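5'-tyrosyl-DNA phosphodiesterase (Caenorhabditis elegans, PDB 4FVA) belongs to the endonuclease/exonuclease/phosphatase family, with a DNase I-like fold that carries a bound magnesium ion. Local coordinates at residues W220-R234 against P244-A256. Residues are numbered along the deposited sequence; the frame is centred on the assembly and turned at random.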
ATOM      1  N   TRP A 220       8.330   2.412   7.797  1.00 24.62           N
ATOM      2  CA  TRP A 220       7.956   3.561   8.618  1.00 23.84           C
ATOM      3  C   TRP A 220       9.101   4.147   9.432  1.00 25.79           C
ATOM      4  O   TRP A 220      10.118   3.495   9.688  1.00 21.86           O
ATOM      5  CB  TRP A 220       6.763   3.229   9.523  1.00 22.69           C
ATOM      6  CG  TRP A 220       7.120   2.841  10.929  1.00 27.92           C
ATOM      7  CD1 TRP A 220       6.956   3.603  12.054  1.00 31.65           C
ATOM      8  CD2 TRP A 220       7.672   1.588  11.368  1.00 24.15           C
ATOM      9  NE1 TRP A 220       7.375   2.902  13.163  1.00 23.23           N
ATOM     10  CE2 TRP A 220       7.818   1.665  12.772  1.00 27.85           C
ATOM     11  CE3 TRP A 220       8.055   0.415  10.714  1.00 26.62           C
ATOM     12  CZ2 TRP A 220       8.339   0.605  13.533  1.00 30.30           C
ATOM     13  CZ3 TRP A 220       8.564  -0.637  11.471  1.00 30.69           C
ATOM     14  CH2 TRP A 220       8.702  -0.534  12.863  1.00 27.28           C
ATOM     15  N   SER A 221       8.913   5.393   9.835  1.00 22.57           N
ATOM     16  CA  SER A 221       9.791   6.028  10.790  1.00 24.25           C
ATOM     17  C   SER A 221       8.892   6.759  11.745  1.00 26.22           C
ATOM     18  O   SER A 221       7.792   7.170  11.358  1.00 26.37           O
ATOM     19  CB  SER A 221      10.722   7.012  10.092  1.00 30.04           C
ATOM     20  OG  SER A 221      11.391   7.815  11.038  1.00 33.19           O
ATOM     21  N   GLY A 222       9.344   6.926  12.986  1.00 26.19           N
ATOM     22  CA  GLY A 222       8.571   7.681  13.952  1.00 27.34           C
ATOM     23  C   GLY A 222       8.576   7.125  15.357  1.00 29.05           C
ATOM     24  O   GLY A 222       9.237   6.122  15.639  1.00 34.50           O
ATOM     25  N   PRO A 223       7.820   7.785  16.246  1.00 29.90           N
ATOM     26  CA  PRO A 223       7.807   7.534  17.694  1.00 38.44           C
ATOM     27  C   PRO A 223       7.098   6.237  18.065  1.00 44.69           C
ATOM     28  O   PRO A 223       7.016   5.910  19.250  1.00 47.78           O
ATOM     29  CB  PRO A 223       7.033   8.733  18.249  1.00 30.18           C
ATOM     30  CG  PRO A 223       6.133   9.142  17.111  1.00 34.09           C
ATOM     31  CD  PRO A 223       6.930   8.895  15.865  1.00 25.00           C
ATOM     32  N   LEU A 224       6.633   5.485  17.076  1.00 38.80           N
ATOM     33  CA  LEU A 224       6.042   4.179  17.356  1.00 35.72           C
ATOM     34  C   LEU A 224       7.061   3.111  16.997  1.00 38.03           C
ATOM     35  O   LEU A 224       7.522   3.034  15.852  1.00 38.41           O
ATOM     36  CB  LEU A 224       4.743   3.994  16.563  1.00 31.01           C
ATOM     37  CG  LEU A 224       3.646   5.020  16.862  1.00 28.71           C
ATOM     38  CD1 LEU A 224       2.418   4.816  15.977  1.00 24.49           C
ATOM     39  CD2 LEU A 224       3.247   4.923  18.332  1.00 33.46           C
ATOM     40  N   ASP A 225       7.422   2.290  17.979  1.00 32.95           N
ATOM     41  CA  ASP A 225       8.533   1.362  17.801  1.00 39.01           C
ATOM     42  C   ASP A 225       8.133  -0.095  17.620  1.00 38.75           C
ATOM     43  O   ASP A 225       8.947  -0.916  17.186  1.00 41.74           O
ATOM     44  CB  ASP A 225       9.502   1.493  18.975  1.00 53.12           C
ATOM     45  CG  ASP A 225       8.816   1.987  20.234  1.00 69.12           C
ATOM     46  OD1 ASP A 225       8.141   1.179  20.906  1.00 74.80           O
ATOM     47  OD2 ASP A 225       8.942   3.190  20.546  1.00 76.19           O
ATOM     48  N   LYS A 226       6.877  -0.413  17.903  1.00 36.05           N
ATOM     49  CA  LYS A 226       6.412  -1.785  17.741  1.00 42.49           C
ATOM     50  C   LYS A 226       5.396  -1.903  16.605  1.00 37.98           C
ATOM     51  O   LYS A 226       4.677  -0.942  16.289  1.00 30.93           O
ATOM     52  CB  LYS A 226       5.833  -2.324  19.048  1.00 51.17           C
ATOM     53  CG  LYS A 226       6.875  -2.508  20.146  1.00 58.95           C
ATOM     54  CD  LYS A 226       6.229  -3.026  21.419  1.00 66.60           C
ATOM     55  CE  LYS A 226       5.510  -1.927  22.170  1.00 71.50           C
ATOM     56  NZ  LYS A 226       5.653  -2.072  23.646  1.00 75.39           N
ATOM     57  N   VAL A 227       5.344  -3.081  15.992  1.00 36.86           N
ATOM     58  CA  VAL A 227       4.464  -3.298  14.854  1.00 40.53           C
ATOM     59  C   VAL A 227       3.968  -4.739  14.814  1.00 41.75           C
ATOM     60  O   VAL A 227       4.728  -5.677  15.057  1.00 46.98           O
ATOM     61  CB  VAL A 227       5.160  -2.908  13.515  1.00 40.35           C
ATOM     62  CG1 VAL A 227       6.462  -3.658  13.354  1.00 40.80           C
ATOM     63  CG2 VAL A 227       4.244  -3.162  12.313  1.00 36.84           C
ATOM     64  N   LYS A 228       2.679  -4.907  14.531  1.00 31.71           N
ATOM     65  CA  LYS A 228       2.136  -6.219  14.214  1.00 31.46           C
ATOM     66  C   LYS A 228       1.781  -6.260  12.715  1.00 27.53           C
ATOM     67  O   LYS A 228       1.357  -5.252  12.155  1.00 29.02           O
ATOM     68  CB  LYS A 228       0.907  -6.488  15.084  1.00 33.30           C
ATOM     69  CG  LYS A 228       1.278  -6.918  16.505  1.00 43.94           C
ATOM     70  CD  LYS A 228       0.101  -6.862  17.464  1.00 52.98           C
ATOM     71  CE  LYS A 228       0.307  -7.826  18.630  1.00 58.15           C
ATOM     72  NZ  LYS A 228      -0.701  -7.615  19.710  1.00 58.53           N
ATOM     73  N   PHE A 229       1.913  -7.426  12.086  1.00 22.77           N
ATOM     74  CA  PHE A 229       1.806  -7.541  10.627  1.00 26.61           C
ATOM     75  C   PHE A 229       1.044  -8.806  10.242  1.00 26.31           C
ATOM     76  O   PHE A 229       1.391  -9.902  10.688  1.00 27.03           O
ATOM     77  CB  PHE A 229       3.210  -7.548   9.998  1.00 24.22           C
ATOM     78  CG  PHE A 229       3.215  -7.437   8.475  1.00 25.47           C
ATOM     79  CD1 PHE A 229       2.932  -8.538   7.676  1.00 25.23           C
ATOM     80  CD2 PHE A 229       3.520  -6.229   7.863  1.00 22.84           C
ATOM     81  CE1 PHE A 229       2.946  -8.435   6.279  1.00 28.06           C
ATOM     82  CE2 PHE A 229       3.540  -6.106   6.491  1.00 23.18           C
ATOM     83  CZ  PHE A 229       3.246  -7.207   5.686  1.00 22.91           C
ATOM     84  N   THR A 230      -0.023  -8.648   9.457  1.00 24.66           N
ATOM     85  CA  THR A 230      -0.795  -9.802   8.959  1.00 23.29           C
ATOM     86  C   THR A 230      -1.086  -9.670   7.469  1.00 23.09           C
ATOM     87  O   THR A 230      -0.910  -8.598   6.887  1.00 22.65           O
ATOM     88  CB  THR A 230      -2.148  -9.962   9.678  1.00 38.66           C
ATOM     89  OG1 THR A 230      -2.996  -8.855   9.337  1.00 40.79           O
ATOM     90  CG2 THR A 230      -1.963 -10.014  11.197  1.00 40.23           C
ATOM     91  N   LEU A 231      -1.535 -10.757   6.852  1.00 23.42           N
ATOM     92  CA  LEU A 231      -1.965 -10.706   5.460  1.00 27.53           C
ATOM     93  C   LEU A 231      -3.476 -10.791   5.437  1.00 27.68           C
ATOM     94  O   LEU A 231      -4.058 -11.445   6.298  1.00 26.44           O
ATOM     95  CB  LEU A 231      -1.359 -11.862   4.657  1.00 25.92           C
ATOM     96  CG  LEU A 231       0.164 -11.789   4.571  1.00 27.44           C
ATOM     97  CD1 LEU A 231       0.748 -12.944   3.759  1.00 31.83           C
ATOM     98  CD2 LEU A 231       0.558 -10.443   3.977  1.00 23.23           C
ATOM     99  N   GLU A 232      -4.109 -10.159   4.451  1.00 26.18           N
ATOM    100  CA  GLU A 232      -5.564 -10.173   4.374  1.00 23.06           C
ATOM    101  C   GLU A 232      -6.022 -10.399   2.938  1.00 23.01           C
ATOM    102  O   GLU A 232      -5.211 -10.349   2.008  1.00 22.88           O
ATOM    103  CB  GLU A 232      -6.137  -8.863   4.917  1.00 23.90           C
ATOM    104  CG  GLU A 232      -5.627  -8.481   6.303  1.00 23.93           C
ATOM    105  CD  GLU A 232      -6.241  -9.343   7.401  1.00 29.71           C
ATOM    106  OE1 GLU A 232      -7.253 -10.030   7.137  1.00 30.91           O
ATOM    107  OE2 GLU A 232      -5.725  -9.317   8.535  1.00 34.97           O
ATOM    108  N   GLY A 233      -7.315 -10.685   2.771  1.00 30.28           N
ATOM    109  CA  GLY A 233      -7.882 -10.967   1.457  1.00 23.14           C
ATOM    110  C   GLY A 233      -7.444 -12.300   0.888  1.00 26.26           C
ATOM    111  O   GLY A 233      -7.360 -12.462  -0.341  1.00 30.00           O
ATOM    112  N   ARG A 234      -7.175 -13.271   1.761  1.00 23.99           N
ATOM    113  CA  ARG A 234      -6.682 -14.566   1.298  1.00 30.24           C
ATOM    114  C   ARG A 234      -7.768 -15.608   1.048  1.00 29.45           C
ATOM    115  O   ARG A 234      -7.480 -16.759   0.707  1.00 28.84           O
ATOM    116  CB  ARG A 234      -5.636 -15.122   2.263  1.00 31.52           C
ATOM    117  CG  ARG A 234      -4.330 -14.354   2.223  1.00 28.61           C
ATOM    118  CD  ARG A 234      -3.216 -15.091   2.951  1.00 44.18           C
ATOM    119  NE  ARG A 234      -3.352 -15.068   4.405  1.00 58.81           N
ATOM    120  CZ  ARG A 234      -2.435 -15.550   5.239  1.00 67.05           C
ATOM    121  NH1 ARG A 234      -1.316 -16.078   4.759  1.00 71.04           N
ATOM    122  NH2 ARG A 234      -2.625 -15.494   6.551  1.00 64.62           N
ATOM    123  N   PRO A 244     -10.135 -11.758  -4.360  1.00 23.03           N
ATOM    124  CA  PRO A 244     -10.406 -10.347  -4.668  1.00 22.54           C
ATOM    125  C   PRO A 244      -9.339  -9.772  -5.588  1.00 22.24           C
ATOM    126  O   PRO A 244      -9.632  -8.983  -6.480  1.00 21.94           O
ATOM    127  CB  PRO A 244     -10.335  -9.672  -3.287  1.00 22.41           C
ATOM    128  CG  PRO A 244     -10.740 -10.761  -2.317  1.00 22.88           C
ATOM    129  CD  PRO A 244     -10.115 -12.021  -2.908  1.00 23.24           C
ATOM    130  N   SER A 245      -8.105 -10.204  -5.378  1.00 23.53           N
ATOM    131  CA  SER A 245      -6.969  -9.718  -6.153  1.00 22.12           C
ATOM    132  C   SER A 245      -5.944 -10.826  -6.307  1.00 22.48           C
ATOM    133  O   SER A 245      -5.970 -11.789  -5.553  1.00 22.86           O
ATOM    134  CB  SER A 245      -6.330  -8.519  -5.438  1.00 21.76           C
ATOM    135  OG  SER A 245      -5.132  -8.115  -6.083  1.00 21.58           O
ATOM    136  N   ASP A 246      -5.026 -10.680  -7.255  1.00 22.38           N
ATOM    137  CA  ASP A 246      -3.910 -11.616  -7.359  1.00 25.83           C
ATOM    138  C   ASP A 246      -2.849 -11.327  -6.295  1.00 28.61           C
ATOM    139  O   ASP A 246      -1.888 -12.096  -6.157  1.00 26.37           O
ATOM    140  CB  ASP A 246      -3.299 -11.634  -8.769  1.00 26.82           C
ATOM    141  CG  ASP A 246      -2.677 -10.311  -9.153  1.00 29.10           C
ATOM    142  OD1 ASP A 246      -3.215  -9.245  -8.770  1.00 27.72           O
ATOM    143  OD2 ASP A 246      -1.635 -10.334  -9.843  1.00 35.51           O
ATOM    144  N   HIS A 247      -3.007 -10.206  -5.580  1.00 22.31           N
ATOM    145  CA  HIS A 247      -2.181  -9.881  -4.397  1.00 22.26           C
ATOM    146  C   HIS A 247      -2.952 -10.089  -3.079  1.00 24.12           C
ATOM    147  O   HIS A 247      -4.152  -9.830  -3.013  1.00 22.31           O
ATOM    148  CB  HIS A 247      -1.722  -8.411  -4.404  1.00 21.77           C
ATOM    149  CG  HIS A 247      -0.730  -8.072  -5.475  1.00 21.63           C
ATOM    150  ND1 HIS A 247       0.573  -7.718  -5.195  1.00 22.44           N
ATOM    151  CD2 HIS A 247      -0.861  -7.987  -6.823  1.00 21.55           C
ATOM    152  CE1 HIS A 247       1.211  -7.458  -6.323  1.00 21.46           C
ATOM    153  NE2 HIS A 247       0.363  -7.614  -7.325  1.00 21.45           N
ATOM    154  N   TRP A 248      -2.251 -10.515  -2.029  1.00 22.62           N
ATOM    155  CA  TRP A 248      -2.804 -10.442  -0.684  1.00 22.67           C
ATOM    156  C   TRP A 248      -2.660  -9.000  -0.212  1.00 22.20           C
ATOM    157  O   TRP A 248      -1.760  -8.287  -0.658  1.00 22.44           O
ATOM    158  CB  TRP A 248      -2.051 -11.352   0.289  1.00 23.07           C
ATOM    159  CG  TRP A 248      -1.896 -12.789  -0.141  1.00 23.58           C
ATOM    160  CD1 TRP A 248      -0.799 -13.591   0.044  1.00 24.67           C
ATOM    161  CD2 TRP A 248      -2.868 -13.596  -0.821  1.00 23.83           C
ATOM    162  NE1 TRP A 248      -1.037 -14.846  -0.468  1.00 24.37           N
ATOM    163  CE2 TRP A 248      -2.297 -14.875  -1.005  1.00 24.75           C
ATOM    164  CE3 TRP A 248      -4.168 -13.363  -1.281  1.00 23.71           C
ATOM    165  CZ2 TRP A 248      -2.980 -15.914  -1.646  1.00 24.69           C
ATOM    166  CZ3 TRP A 248      -4.848 -14.403  -1.919  1.00 30.01           C
ATOM    167  CH2 TRP A 248      -4.251 -15.654  -2.095  1.00 31.77           C
ATOM    168  N   ALA A 249      -3.524  -8.562   0.692  1.00 22.13           N
ATOM    169  CA  ALA A 249      -3.333  -7.246   1.291  1.00 22.47           C
ATOM    170  C   ALA A 249      -2.352  -7.370   2.455  1.00 21.86           C
ATOM    171  O   ALA A 249      -2.286  -8.416   3.096  1.00 22.26           O
ATOM    172  CB  ALA A 249      -4.671  -6.673   1.775  1.00 27.56           C
ATOM    173  N   ILE A 250      -1.575  -6.328   2.713  1.00 21.53           N
ATOM    174  CA  ILE A 250      -0.783  -6.295   3.928  1.00 21.61           C
ATOM    175  C   ILE A 250      -1.463  -5.367   4.923  1.00 28.12           C
ATOM    176  O   ILE A 250      -2.103  -4.388   4.537  1.00 23.96           O
ATOM    177  CB  ILE A 250       0.707  -5.915   3.704  1.00 23.58           C
ATOM    178  CG1 ILE A 250       0.857  -4.521   3.101  1.00 23.37           C
ATOM    179  CG2 ILE A 250       1.404  -6.959   2.816  1.00 23.77           C
ATOM    180  CD1 ILE A 250       2.322  -4.118   2.931  1.00 20.87           C
ATOM    181  N   ASN A 251      -1.339  -5.702   6.200  1.00 27.92           N
ATOM    182  CA  ASN A 251      -2.032  -4.999   7.262  1.00 26.14           C
ATOM    183  C   ASN A 251      -1.100  -4.830   8.467  1.00 28.49           C
ATOM    184  O   ASN A 251      -0.792  -5.795   9.164  1.00 23.92           O
ATOM    185  CB  ASN A 251      -3.288  -5.786   7.647  1.00 27.05           C
ATOM    186  CG  ASN A 251      -4.088  -5.108   8.746  1.00 35.45           C
ATOM    187  OD1 ASN A 251      -4.159  -3.888   8.808  1.00 31.34           O
ATOM    188  ND2 ASN A 251      -4.666  -5.904   9.640  1.00 41.18           N
ATOM    189  N   ALA A 252      -0.614  -3.617   8.692  1.00 28.13           N
ATOM    190  CA  ALA A 252       0.346  -3.407   9.771  1.00 22.98           C
ATOM    191  C   ALA A 252      -0.225  -2.488  10.835  1.00 24.85           C
ATOM    192  O   ALA A 252      -0.757  -1.401  10.524  1.00 25.32           O
ATOM    193  CB  ALA A 252       1.658  -2.847   9.218  1.00 23.75           C
ATOM    194  N   THR A 253      -0.069  -2.896  12.090  1.00 24.26           N
ATOM    195  CA  THR A 253      -0.541  -2.098  13.221  1.00 24.38           C
ATOM    196  C   THR A 253       0.659  -1.603  14.009  1.00 28.36           C
ATOM    197  O   THR A 253       1.447  -2.404  14.534  1.00 28.16           O
ATOM    198  CB  THR A 253      -1.478  -2.909  14.140  1.00 28.59           C
ATOM    199  OG1 THR A 253      -2.602  -3.391  13.392  1.00 30.02           O
ATOM    200  CG2 THR A 253      -1.966  -2.048  15.313  1.00 29.65           C
ATOM    201  N   PHE A 254       0.784  -0.283  14.105  1.00 30.27           N
ATOM    202  CA  PHE A 254       1.935   0.323  14.750  1.00 28.08           C
ATOM    203  C   PHE A 254       1.531   0.857  16.120  1.00 34.63           C
ATOM    204  O   PHE A 254       0.462   1.462  16.280  1.00 30.25           O
ATOM    205  CB  PHE A 254       2.517   1.440  13.883  1.00 23.44           C
ATOM    206  CG  PHE A 254       2.869   1.004  12.475  1.00 24.72           C
ATOM    207  CD1 PHE A 254       1.894   0.939  11.489  1.00 20.16           C
ATOM    208  CD2 PHE A 254       4.176   0.675  12.135  1.00 24.45           C
ATOM    209  CE1 PHE A 254       2.215   0.551  10.192  1.00 28.47           C
ATOM    210  CE2 PHE A 254       4.501   0.281  10.844  1.00 26.65           C
ATOM    211  CZ  PHE A 254       3.517   0.219   9.872  1.00 24.67           C
ATOM    212  N   PHE A 255       2.381   0.615  17.113  1.00 38.84           N
ATOM    213  CA  PHE A 255       2.084   1.046  18.476  1.00 40.15           C
ATOM    214  C   PHE A 255       3.346   1.275  19.309  1.00 38.68           C
ATOM    215  O   PHE A 255       4.463   0.947  18.881  1.00 35.36           O
ATOM    216  CB  PHE A 255       1.132   0.060  19.172  1.00 41.23           C
ATOM    217  CG  PHE A 255       1.656  -1.353  19.257  1.00 41.92           C
ATOM    218  CD1 PHE A 255       1.667  -2.173  18.142  1.00 45.11           C
ATOM    219  CD2 PHE A 255       2.145  -1.855  20.454  1.00 46.38           C
ATOM    220  CE1 PHE A 255       2.148  -3.480  18.218  1.00 45.61           C
ATOM    221  CE2 PHE A 255       2.633  -3.154  20.537  1.00 44.32           C
ATOM    222  CZ  PHE A 255       2.633  -3.968  19.419  1.00 47.98           C
ATOM    223  N   ALA A 256       3.152   1.825  20.504  1.00 42.97           N
ATOM    224  CA  ALA A 256       4.259   2.167  21.384  1.00 50.87           C
ATOM    225  C   ALA A 256       4.432   1.109  22.465  1.00 54.59           C
ATOM    226  O   ALA A 256       5.544   0.652  22.718  1.00 54.63           O
ATOM    227  CB  ALA A 256       4.026   3.539  22.014  1.00 53.68           C
TER
HETATM  228  O   HOH W   1      -6.870 -11.134  -2.689  1.00 22.83           O
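Phe255 lays its ring across its hydrogen-bonded neighbour Lys226, whose CB sits over one face, 3.7 Å from the ring centroid of Phe255; CG and CD of Lys228 meet the same ring at CE1. Between the antiparallel strands 226-232 and 249-255 and their flanks, Phe255, Phe254 and Trp248 have the most surface buried of any residues. The ring of Phe255 gets there because its CG is wedged between its own backbone N and carbonyl carbon (chi1 59°). A classic beta bulge sets Asp225 and Lys226 together opposite Phe255.

Phe254 goes to the other face of the sheet, with Val227, Phe229, Leu231, Ile250 and Ala252. CG2 of Val227 rides over one face of the Phe254 ring, and the CD2-CE2 edge of Phe254 points at the face of the Trp220 indole, planes at 57°, with CE2 of Phe254 3.5 Å from CD2 of Trp220. The indole is pinned by its own NE1, which donates in the ring plane to Leu224 O at 2.7 Å. Phe161 meets Phe254 from the second sheet, so this face belongs to the core of the DNase I-like sandwich.

At the far end, Trp248 takes CG of Arg234 over one face, 3.7 Å from the centroid of its five-membered ring. Beside it a water joins Gly233 O, at 2.7 Å, to Ser245 N and His247 O. On the face shared with Glu232, Thr230 OG1 donates to Glu232 OE2 and accepts a weak bond from Asn251 ND2, 3.4 Å away.

Eight backbone bonds, Lys226 to Glu232 against Phe255 to Ala249, fix the pairing. Aromatic and aliphatic groups thus fasten the outermost strand 226-232 to the core, whereas the other side is mixed: Phe255 and lysine chains toward one end, Glu232 and Asn251 under helix 29-43 toward the other, with Ala249 buried against strand 13-20.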